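Long-range contact in chromosomal replication initiator protein DnaA (Aquifex aeolicus, PDB 1L8Q), which binds and hydrolyses ATP and, in its ATP-bound form, binds the bacterial replication origin to start chromosome replication: residues N32-G44 with Y128-P142. Numbering follows the deposited sequence.
Sequences NLGSLYNPIFIYG and YLLEKQIILASDRHP
Gln133 fills the hollow of the bend between Gly34 and Tyr37, a side chain plugging a loop. With CG anti to the backbone N (chi1 -176°) and a bend at chi2, its amide turns inward: OE1 accepts from Gly34 N from above the carbonyl plane, while NE2, 2.8 Å from Tyr37 O, donates almost within the amide plane and also donates to O of the next residue, Ile134, which takes Ile40 N from the opposite face of its plane. CB of Gln133 packs against Leu33 CD2. A leucine in its place would probably leave Gly34 N and Tyr37 O without their mates and let the loop shift. Asn38 imitates a strand backbone: OD1 takes Ile134 N on a lone pair in the carbonyl plane, and ND2 gives to Lys132 O; here a side-chain amide carries the parallel pairing one step beyond the strand. Gly34 fits where a side chain could not, since a CB would run into Glu131 O; a water links that oxygen to Leu33 O.

From Ile40 onward the strands pair in parallel, their axes 19° apart, and Leu136 N meets Ile40 O nearly head-on at 2.8 Å. On the face of Phe41 and Leu136, Pro39 CB rests on Leu136 CD2 at 3.7 Å, and the Phe41 ring receives Pro142 CG over its centre, a CH-pi contact 3.7 Å from the centroid. The His141 edge faces the Tyr43 ring off-centre, planes at 81°. On the other face Ile40 CG2 lies beside Ile135 CG2, the two side chains pointing the same way.

These are neighbouring strands of the AAA+ sheet. Strand 40-43 leads into the Walker A loop at Gly44; its other edge bonds strand 160-163. Helix 20-31 covers Ile40 and Ile42, whereas helix 114-129 covers Pro39, Ile134 and Leu136 from the opposite face.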
ATOM      1  N   ASN A  32     -11.027 -27.193   6.516  1.00 30.30           N
ATOM      2  CA  ASN A  32     -10.944 -28.240   5.523  1.00 30.76           C
ATOM      3  C   ASN A  32      -9.734 -28.044   4.609  1.00 30.73           C
ATOM      4  O   ASN A  32      -9.841 -28.105   3.386  1.00 30.91           O
ATOM      5  CB  ASN A  32     -12.239 -28.347   4.719  1.00 31.02           C
ATOM      6  CG  ASN A  32     -12.482 -29.772   4.192  1.00 32.86           C
ATOM      7  OD1 ASN A  32     -11.613 -30.373   3.542  1.00 31.98           O
ATOM      8  ND2 ASN A  32     -13.660 -30.325   4.498  1.00 34.45           N
ATOM      9  N   LEU A  33      -8.578 -27.833   5.227  1.00 30.79           N
ATOM     10  CA  LEU A  33      -7.329 -27.597   4.509  1.00 30.79           C
ATOM     11  C   LEU A  33      -7.191 -28.331   3.194  1.00 30.52           C
ATOM     12  O   LEU A  33      -7.321 -29.563   3.132  1.00 30.26           O
ATOM     13  CB  LEU A  33      -6.131 -27.919   5.391  1.00 31.08           C
ATOM     14  CG  LEU A  33      -5.679 -26.797   6.318  1.00 32.21           C
ATOM     15  CD1 LEU A  33      -4.348 -27.167   6.939  1.00 33.22           C
ATOM     16  CD2 LEU A  33      -5.578 -25.474   5.552  1.00 33.19           C
ATOM     17  N   GLY A  34      -6.911 -27.555   2.146  1.00 30.16           N
ATOM     18  CA  GLY A  34      -6.691 -28.071   0.812  1.00 29.59           C
ATOM     19  C   GLY A  34      -7.874 -28.716   0.122  1.00 29.48           C
ATOM     20  O   GLY A  34      -7.761 -29.085  -1.032  1.00 29.69           O
ATOM     21  N   SER A  35      -9.014 -28.827   0.789  1.00 29.31           N
ATOM     22  CA  SER A  35     -10.128 -29.546   0.189  1.00 30.35           C
ATOM     23  C   SER A  35     -11.319 -28.727  -0.302  1.00 30.42           C
ATOM     24  O   SER A  35     -12.126 -29.212  -1.099  1.00 31.22           O
ATOM     25  CB  SER A  35     -10.618 -30.616   1.146  1.00 30.53           C
ATOM     26  OG  SER A  35      -9.520 -31.171   1.856  1.00 33.14           O
ATOM     27  N   LEU A  36     -11.450 -27.506   0.185  1.00 29.90           N
ATOM     28  CA  LEU A  36     -12.587 -26.678  -0.152  1.00 29.27           C
ATOM     29  C   LEU A  36     -12.193 -25.643  -1.207  1.00 28.70           C
ATOM     30  O   LEU A  36     -12.779 -25.568  -2.293  1.00 29.06           O
ATOM     31  CB  LEU A  36     -13.053 -25.956   1.104  1.00 29.46           C
ATOM     32  CG  LEU A  36     -14.532 -25.922   1.466  1.00 30.50           C
ATOM     33  CD1 LEU A  36     -14.802 -24.734   2.405  1.00 30.60           C
ATOM     34  CD2 LEU A  36     -15.414 -25.856   0.224  1.00 30.32           C
ATOM     35  N   TYR A  37     -11.196 -24.842  -0.875  1.00 27.47           N
ATOM     36  CA  TYR A  37     -10.729 -23.814  -1.767  1.00 26.30           C
ATOM     37  C   TYR A  37      -9.261 -23.984  -2.001  1.00 25.86           C
ATOM     38  O   TYR A  37      -8.487 -23.999  -1.060  1.00 26.26           O
ATOM     39  CB  TYR A  37     -10.940 -22.447  -1.138  1.00 26.24           C
ATOM     40  CG  TYR A  37     -12.345 -22.165  -0.701  1.00 25.07           C
ATOM     41  CD1 TYR A  37     -13.419 -22.293  -1.591  1.00 23.78           C
ATOM     42  CD2 TYR A  37     -12.610 -21.737   0.589  1.00 23.76           C
ATOM     43  CE1 TYR A  37     -14.726 -22.021  -1.188  1.00 21.01           C
ATOM     44  CE2 TYR A  37     -13.913 -21.452   0.995  1.00 23.00           C
ATOM     45  CZ  TYR A  37     -14.958 -21.606   0.104  1.00 20.84           C
ATOM     46  OH  TYR A  37     -16.219 -21.325   0.512  1.00 21.00           O
ATOM     47  N   ASN A  38      -8.864 -24.078  -3.256  1.00 25.24           N
ATOM     48  CA  ASN A  38      -7.463 -24.193  -3.581  1.00 24.81           C
ATOM     49  C   ASN A  38      -7.283 -23.838  -5.027  1.00 24.00           C
ATOM     50  O   ASN A  38      -7.798 -24.509  -5.888  1.00 24.80           O
ATOM     51  CB  ASN A  38      -6.957 -25.622  -3.318  1.00 24.79           C
ATOM     52  CG  ASN A  38      -5.514 -25.651  -2.763  1.00 26.17           C
ATOM     53  OD1 ASN A  38      -4.973 -24.625  -2.309  1.00 26.15           O
ATOM     54  ND2 ASN A  38      -4.900 -26.827  -2.791  1.00 26.62           N
ATOM     55  N   PRO A  39      -6.587 -22.750  -5.294  1.00 23.10           N
ATOM     56  CA  PRO A  39      -6.008 -21.923  -4.252  1.00 22.34           C
ATOM     57  C   PRO A  39      -6.938 -20.814  -3.806  1.00 22.04           C
ATOM     58  O   PRO A  39      -8.007 -20.599  -4.389  1.00 21.76           O
ATOM     59  CB  PRO A  39      -4.827 -21.268  -4.956  1.00 21.99           C
ATOM     60  CG  PRO A  39      -5.151 -21.334  -6.415  1.00 23.30           C
ATOM     61  CD  PRO A  39      -6.327 -22.219  -6.636  1.00 22.79           C
ATOM     62  N   ILE A  40      -6.508 -20.113  -2.759  1.00 21.80           N
ATOM     63  CA  ILE A  40      -7.135 -18.890  -2.317  1.00 21.57           C
ATOM     64  C   ILE A  40      -6.202 -17.775  -2.756  1.00 21.80           C
ATOM     65  O   ILE A  40      -5.011 -17.831  -2.482  1.00 21.85           O
ATOM     66  CB  ILE A  40      -7.232 -18.861  -0.804  1.00 21.38           C
ATOM     67  CG1 ILE A  40      -8.221 -19.895  -0.310  1.00 21.04           C
ATOM     68  CG2 ILE A  40      -7.644 -17.476  -0.312  1.00 20.13           C
ATOM     69  CD1 ILE A  40      -8.275 -19.963   1.168  1.00 19.77           C
ATOM     70  N   PHE A  41      -6.742 -16.760  -3.427  1.00 21.77           N
ATOM     71  CA  PHE A  41      -5.932 -15.650  -3.922  1.00 21.34           C
ATOM     72  C   PHE A  41      -6.524 -14.369  -3.385  1.00 21.82           C
ATOM     73  O   PHE A  41      -7.579 -13.934  -3.847  1.00 22.38           O
ATOM     74  CB  PHE A  41      -5.978 -15.629  -5.444  1.00 21.09           C
ATOM     75  CG  PHE A  41      -5.029 -14.680  -6.071  1.00 19.57           C
ATOM     76  CD1 PHE A  41      -5.274 -13.313  -6.055  1.00 19.18           C
ATOM     77  CD2 PHE A  41      -3.897 -15.148  -6.724  1.00 19.17           C
ATOM     78  CE1 PHE A  41      -4.386 -12.424  -6.658  1.00 18.50           C
ATOM     79  CE2 PHE A  41      -3.010 -14.271  -7.347  1.00 18.13           C
ATOM     80  CZ  PHE A  41      -3.255 -12.911  -7.316  1.00 18.54           C
ATOM     81  N   ILE A  42      -5.863 -13.772  -2.397  1.00 21.68           N
ATOM     82  CA  ILE A  42      -6.337 -12.537  -1.803  1.00 21.68           C
ATOM     83  C   ILE A  42      -5.667 -11.320  -2.427  1.00 21.59           C
ATOM     84  O   ILE A  42      -4.464 -11.296  -2.591  1.00 21.59           O
ATOM     85  CB  ILE A  42      -6.040 -12.543  -0.310  1.00 21.94           C
ATOM     86  CG1 ILE A  42      -6.799 -13.663   0.386  1.00 22.69           C
ATOM     87  CG2 ILE A  42      -6.397 -11.192   0.320  1.00 21.33           C
ATOM     88  CD1 ILE A  42      -6.195 -14.015   1.748  1.00 24.80           C
ATOM     89  N   TYR A  43      -6.447 -10.297  -2.763  1.00 21.72           N
ATOM     90  CA  TYR A  43      -5.870  -9.077  -3.315  1.00 21.10           C
ATOM     91  C   TYR A  43      -6.506  -7.789  -2.768  1.00 22.09           C
ATOM     92  O   TYR A  43      -7.695  -7.736  -2.432  1.00 21.27           O
ATOM     93  CB  TYR A  43      -5.898  -9.086  -4.834  1.00 20.25           C
ATOM     94  CG  TYR A  43      -7.270  -8.999  -5.411  1.00 18.34           C
ATOM     95  CD1 TYR A  43      -7.766  -7.793  -5.905  1.00 17.75           C
ATOM     96  CD2 TYR A  43      -8.076 -10.108  -5.464  1.00 18.00           C
ATOM     97  CE1 TYR A  43      -9.023  -7.708  -6.433  1.00 16.82           C
ATOM     98  CE2 TYR A  43      -9.331 -10.048  -5.999  1.00 18.47           C
ATOM     99  CZ  TYR A  43      -9.805  -8.840  -6.489  1.00 19.21           C
ATOM    100  OH  TYR A  43     -11.068  -8.782  -7.034  1.00 20.58           O
ATOM    101  N   GLY A  44      -5.682  -6.757  -2.683  1.00 23.01           N
ATOM    102  CA  GLY A  44      -6.104  -5.479  -2.173  1.00 24.35           C
ATOM    103  C   GLY A  44      -4.930  -4.536  -2.100  1.00 25.56           C
ATOM    104  O   GLY A  44      -3.763  -4.936  -2.222  1.00 25.70           O
ATOM    105  N   TYR A 128      -0.994 -29.070  -5.137  1.00 23.29           N
ATOM    106  CA  TYR A 128      -2.369 -29.161  -5.595  1.00 23.63           C
ATOM    107  C   TYR A 128      -2.834 -30.625  -5.765  1.00 24.07           C
ATOM    108  O   TYR A 128      -3.901 -31.011  -5.269  1.00 24.00           O
ATOM    109  CB  TYR A 128      -2.549 -28.355  -6.885  1.00 23.26           C
ATOM    110  CG  TYR A 128      -3.961 -28.278  -7.358  1.00 23.09           C
ATOM    111  CD1 TYR A 128      -4.815 -27.292  -6.892  1.00 23.89           C
ATOM    112  CD2 TYR A 128      -4.448 -29.181  -8.282  1.00 22.34           C
ATOM    113  CE1 TYR A 128      -6.109 -27.215  -7.320  1.00 21.89           C
ATOM    114  CE2 TYR A 128      -5.737 -29.113  -8.708  1.00 23.66           C
ATOM    115  CZ  TYR A 128      -6.568 -28.122  -8.220  1.00 23.98           C
ATOM    116  OH  TYR A 128      -7.873 -28.046  -8.654  1.00 27.64           O
ATOM    117  N   LEU A 129      -2.029 -31.435  -6.445  1.00 24.27           N
ATOM    118  CA  LEU A 129      -2.392 -32.827  -6.679  1.00 24.70           C
ATOM    119  C   LEU A 129      -2.491 -33.570  -5.363  1.00 24.68           C
ATOM    120  O   LEU A 129      -3.113 -34.609  -5.283  1.00 24.79           O
ATOM    121  CB  LEU A 129      -1.364 -33.516  -7.589  1.00 25.02           C
ATOM    122  CG  LEU A 129      -1.373 -33.124  -9.075  1.00 25.17           C
ATOM    123  CD1 LEU A 129      -0.214 -33.789  -9.826  1.00 23.77           C
ATOM    124  CD2 LEU A 129      -2.701 -33.471  -9.708  1.00 24.29           C
ATOM    125  N   LEU A 130      -1.860 -33.028  -4.331  1.00 24.99           N
ATOM    126  CA  LEU A 130      -1.866 -33.653  -3.017  1.00 24.99           C
ATOM    127  C   LEU A 130      -2.921 -33.010  -2.133  1.00 25.15           C
ATOM    128  O   LEU A 130      -3.048 -33.339  -0.953  1.00 25.06           O
ATOM    129  CB  LEU A 130      -0.492 -33.503  -2.364  1.00 25.16           C
ATOM    130  CG  LEU A 130       0.673 -34.244  -3.040  1.00 25.62           C
ATOM    131  CD1 LEU A 130       2.015 -33.685  -2.587  1.00 25.50           C
ATOM    132  CD2 LEU A 130       0.595 -35.729  -2.773  1.00 24.29           C
ATOM    133  N   GLU A 131      -3.687 -32.092  -2.712  1.00 25.13           N
ATOM    134  CA  GLU A 131      -4.684 -31.356  -1.961  1.00 25.38           C
ATOM    135  C   GLU A 131      -4.063 -30.623  -0.779  1.00 24.66           C
ATOM    136  O   GLU A 131      -4.611 -30.626   0.314  1.00 24.61           O
ATOM    137  CB  GLU A 131      -5.809 -32.277  -1.492  1.00 26.03           C
ATOM    138  CG  GLU A 131      -6.695 -32.783  -2.627  1.00 29.27           C
ATOM    139  CD  GLU A 131      -7.843 -33.658  -2.142  1.00 32.44           C
ATOM    140  OE1 GLU A 131      -7.574 -34.719  -1.525  1.00 33.76           O
ATOM    141  OE2 GLU A 131      -9.014 -33.290  -2.380  1.00 32.54           O
ATOM    142  N   LYS A 132      -2.909 -30.009  -1.007  1.00 24.12           N
ATOM    143  CA  LYS A 132      -2.253 -29.190   0.016  1.00 23.74           C
ATOM    144  C   LYS A 132      -2.683 -27.745  -0.204  1.00 23.46           C
ATOM    145  O   LYS A 132      -2.859 -27.310  -1.352  1.00 23.42           O
ATOM    146  CB  LYS A 132      -0.738 -29.320  -0.071  1.00 23.55           C
ATOM    147  CG  LYS A 132      -0.250 -30.669   0.319  1.00 23.16           C
ATOM    148  CD  LYS A 132      -0.931 -31.112   1.598  1.00 23.92           C
ATOM    149  CE  LYS A 132      -0.386 -32.453   2.106  1.00 24.44           C
ATOM    150  NZ  LYS A 132      -1.047 -32.865   3.380  1.00 23.56           N
ATOM    151  N   GLN A 133      -2.869 -27.008   0.885  1.00 22.53           N
ATOM    152  CA  GLN A 133      -3.455 -25.680   0.794  1.00 21.83           C
ATOM    153  C   GLN A 133      -2.480 -24.644   0.305  1.00 21.37           C
ATOM    154  O   GLN A 133      -1.349 -24.564   0.772  1.00 21.47           O
ATOM    155  CB  GLN A 133      -4.044 -25.254   2.140  1.00 21.82           C
ATOM    156  CG  GLN A 133      -4.762 -23.910   2.112  1.00 23.43           C
ATOM    157  CD  GLN A 133      -6.104 -23.970   1.365  1.00 25.91           C
ATOM    158  OE1 GLN A 133      -6.995 -24.736   1.736  1.00 27.23           O
ATOM    159  NE2 GLN A 133      -6.236 -23.175   0.319  1.00 25.94           N
ATOM    160  N   ILE A 134      -2.928 -23.840  -0.640  1.00 21.03           N
ATOM    161  CA  ILE A 134      -2.131 -22.757  -1.152  1.00 20.50           C
ATOM    162  C   ILE A 134      -2.895 -21.477  -0.923  1.00 21.03           C
ATOM    163  O   ILE A 134      -4.081 -21.396  -1.232  1.00 21.00           O
ATOM    164  CB  ILE A 134      -1.907 -22.936  -2.639  1.00 20.45           C
ATOM    165  CG1 ILE A 134      -1.183 -24.259  -2.919  1.00 20.09           C
ATOM    166  CG2 ILE A 134      -1.128 -21.760  -3.197  1.00 19.53           C
ATOM    167  CD1 ILE A 134      -1.358 -24.745  -4.348  1.00 19.77           C
ATOM    168  N   ILE A 135      -2.236 -20.482  -0.339  1.00 20.96           N
ATOM    169  CA  ILE A 135      -2.844 -19.182  -0.206  1.00 20.75           C
ATOM    170  C   ILE A 135      -1.898 -18.148  -0.787  1.00 21.31           C
ATOM    171  O   ILE A 135      -0.740 -18.061  -0.385  1.00 21.14           O
ATOM    172  CB  ILE A 135      -3.163 -18.870   1.242  1.00 20.87           C
ATOM    173  CG1 ILE A 135      -4.003 -19.973   1.839  1.00 21.00           C
ATOM    174  CG2 ILE A 135      -3.925 -17.547   1.361  1.00 20.87           C
ATOM    175  CD1 ILE A 135      -4.384 -19.717   3.256  1.00 21.59           C
ATOM    176  N   LEU A 136      -2.387 -17.394  -1.770  1.00 21.77           N
ATOM    177  CA  LEU A 136      -1.596 -16.359  -2.401  1.00 22.30           C
ATOM    178  C   LEU A 136      -2.165 -15.032  -2.012  1.00 22.37           C
ATOM    179  O   LEU A 136      -3.340 -14.938  -1.669  1.00 23.08           O
ATOM    180  CB  LEU A 136      -1.664 -16.469  -3.924  1.00 22.29           C
ATOM    181  CG  LEU A 136      -1.067 -17.683  -4.612  1.00 22.82           C
ATOM    182  CD1 LEU A 136       0.094 -18.234  -3.832  1.00 22.22           C
ATOM    183  CD2 LEU A 136      -2.127 -18.695  -4.748  1.00 24.87           C
ATOM    184  N   ALA A 137      -1.342 -13.997  -2.076  1.00 21.70           N
ATOM    185  CA  ALA A 137      -1.816 -12.640  -1.863  1.00 20.94           C
ATOM    186  C   ALA A 137      -1.118 -11.743  -2.867  1.00 21.14           C
ATOM    187  O   ALA A 137       0.034 -12.006  -3.267  1.00 20.60           O
ATOM    188  CB  ALA A 137      -1.537 -12.190  -0.489  1.00 20.62           C
ATOM    189  N   SER A 138      -1.823 -10.705  -3.303  1.00 20.96           N
ATOM    190  CA  SER A 138      -1.310  -9.819  -4.324  1.00 21.31           C
ATOM    191  C   SER A 138      -1.914  -8.460  -4.144  1.00 21.59           C
ATOM    192  O   SER A 138      -2.908  -8.314  -3.445  1.00 22.32           O
ATOM    193  CB  SER A 138      -1.641 -10.339  -5.707  1.00 21.01           C
ATOM    194  OG  SER A 138      -1.453  -9.308  -6.670  1.00 22.44           O
ATOM    195  N   ASP A 139      -1.321  -7.455  -4.767  1.00 21.44           N
ATOM    196  CA  ASP A 139      -1.862  -6.123  -4.653  1.00 21.79           C
ATOM    197  C   ASP A 139      -2.815  -5.889  -5.800  1.00 22.07           C
ATOM    198  O   ASP A 139      -3.387  -4.824  -5.929  1.00 22.76           O
ATOM    199  CB  ASP A 139      -0.748  -5.051  -4.640  1.00 21.19           C
ATOM    200  CG  ASP A 139      -0.033  -4.940  -5.968  1.00 21.75           C
ATOM    201  OD1 ASP A 139      -0.079  -5.908  -6.750  1.00 20.87           O
ATOM    202  OD2 ASP A 139       0.602  -3.930  -6.327  1.00 23.94           O
ATOM    203  N   ARG A 140      -2.969  -6.874  -6.661  1.00 22.30           N
ATOM    204  CA  ARG A 140      -3.852  -6.695  -7.796  1.00 22.40           C
ATOM    205  C   ARG A 140      -4.434  -8.017  -8.230  1.00 22.03           C
ATOM    206  O   ARG A 140      -3.874  -9.073  -7.949  1.00 22.38           O
ATOM    207  CB  ARG A 140      -3.107  -6.022  -8.947  1.00 22.54           C
ATOM    208  CG  ARG A 140      -2.014  -6.864  -9.543  1.00 23.71           C
ATOM    209  CD  ARG A 140      -0.987  -6.073 -10.288  1.00 26.83           C
ATOM    210  NE  ARG A 140      -0.504  -4.958  -9.484  1.00 30.08           N
ATOM    211  CZ  ARG A 140       0.462  -4.126  -9.856  1.00 31.99           C
ATOM    212  NH1 ARG A 140       1.063  -4.274 -11.029  1.00 32.90           N
ATOM    213  NH2 ARG A 140       0.827  -3.142  -9.049  1.00 32.88           N
ATOM    214  N   HIS A 141      -5.574  -7.940  -8.895  1.00 21.52           N
ATOM    215  CA  HIS A 141      -6.292  -9.097  -9.425  1.00 21.40           C
ATOM    216  C   HIS A 141      -5.398  -9.856 -10.398  1.00 21.02           C
ATOM    217  O   HIS A 141      -4.603  -9.248 -11.083  1.00 21.45           O
ATOM    218  CB  HIS A 141      -7.538  -8.575 -10.167  1.00 21.49           C
ATOM    219  CG  HIS A 141      -8.533  -9.629 -10.516  1.00 21.02           C
ATOM    220  ND1 HIS A 141      -8.401 -10.439 -11.625  1.00 19.07           N
ATOM    221  CD2 HIS A 141      -9.684 -10.001  -9.905  1.00 19.37           C
ATOM    222  CE1 HIS A 141      -9.420 -11.279 -11.667  1.00 20.92           C
ATOM    223  NE2 HIS A 141     -10.211 -11.035 -10.633  1.00 19.45           N
ATOM    224  N   PRO A 142      -5.506 -11.173 -10.460  1.00 21.07           N
ATOM    225  CA  PRO A 142      -4.702 -11.946 -11.426  1.00 21.41           C
ATOM    226  C   PRO A 142      -4.772 -11.371 -12.847  1.00 21.98           C
ATOM    227  O   PRO A 142      -3.736 -11.308 -13.503  1.00 23.01           O
ATOM    228  CB  PRO A 142      -5.314 -13.332 -11.359  1.00 20.98           C
ATOM    229  CG  PRO A 142      -5.845 -13.411  -9.933  1.00 21.28           C
ATOM    230  CD  PRO A 142      -6.339 -12.033  -9.605  1.00 20.62           C
TER
HETATM  231  O   HOH W   1      -5.636 -31.850   2.730  1.00 18.87           O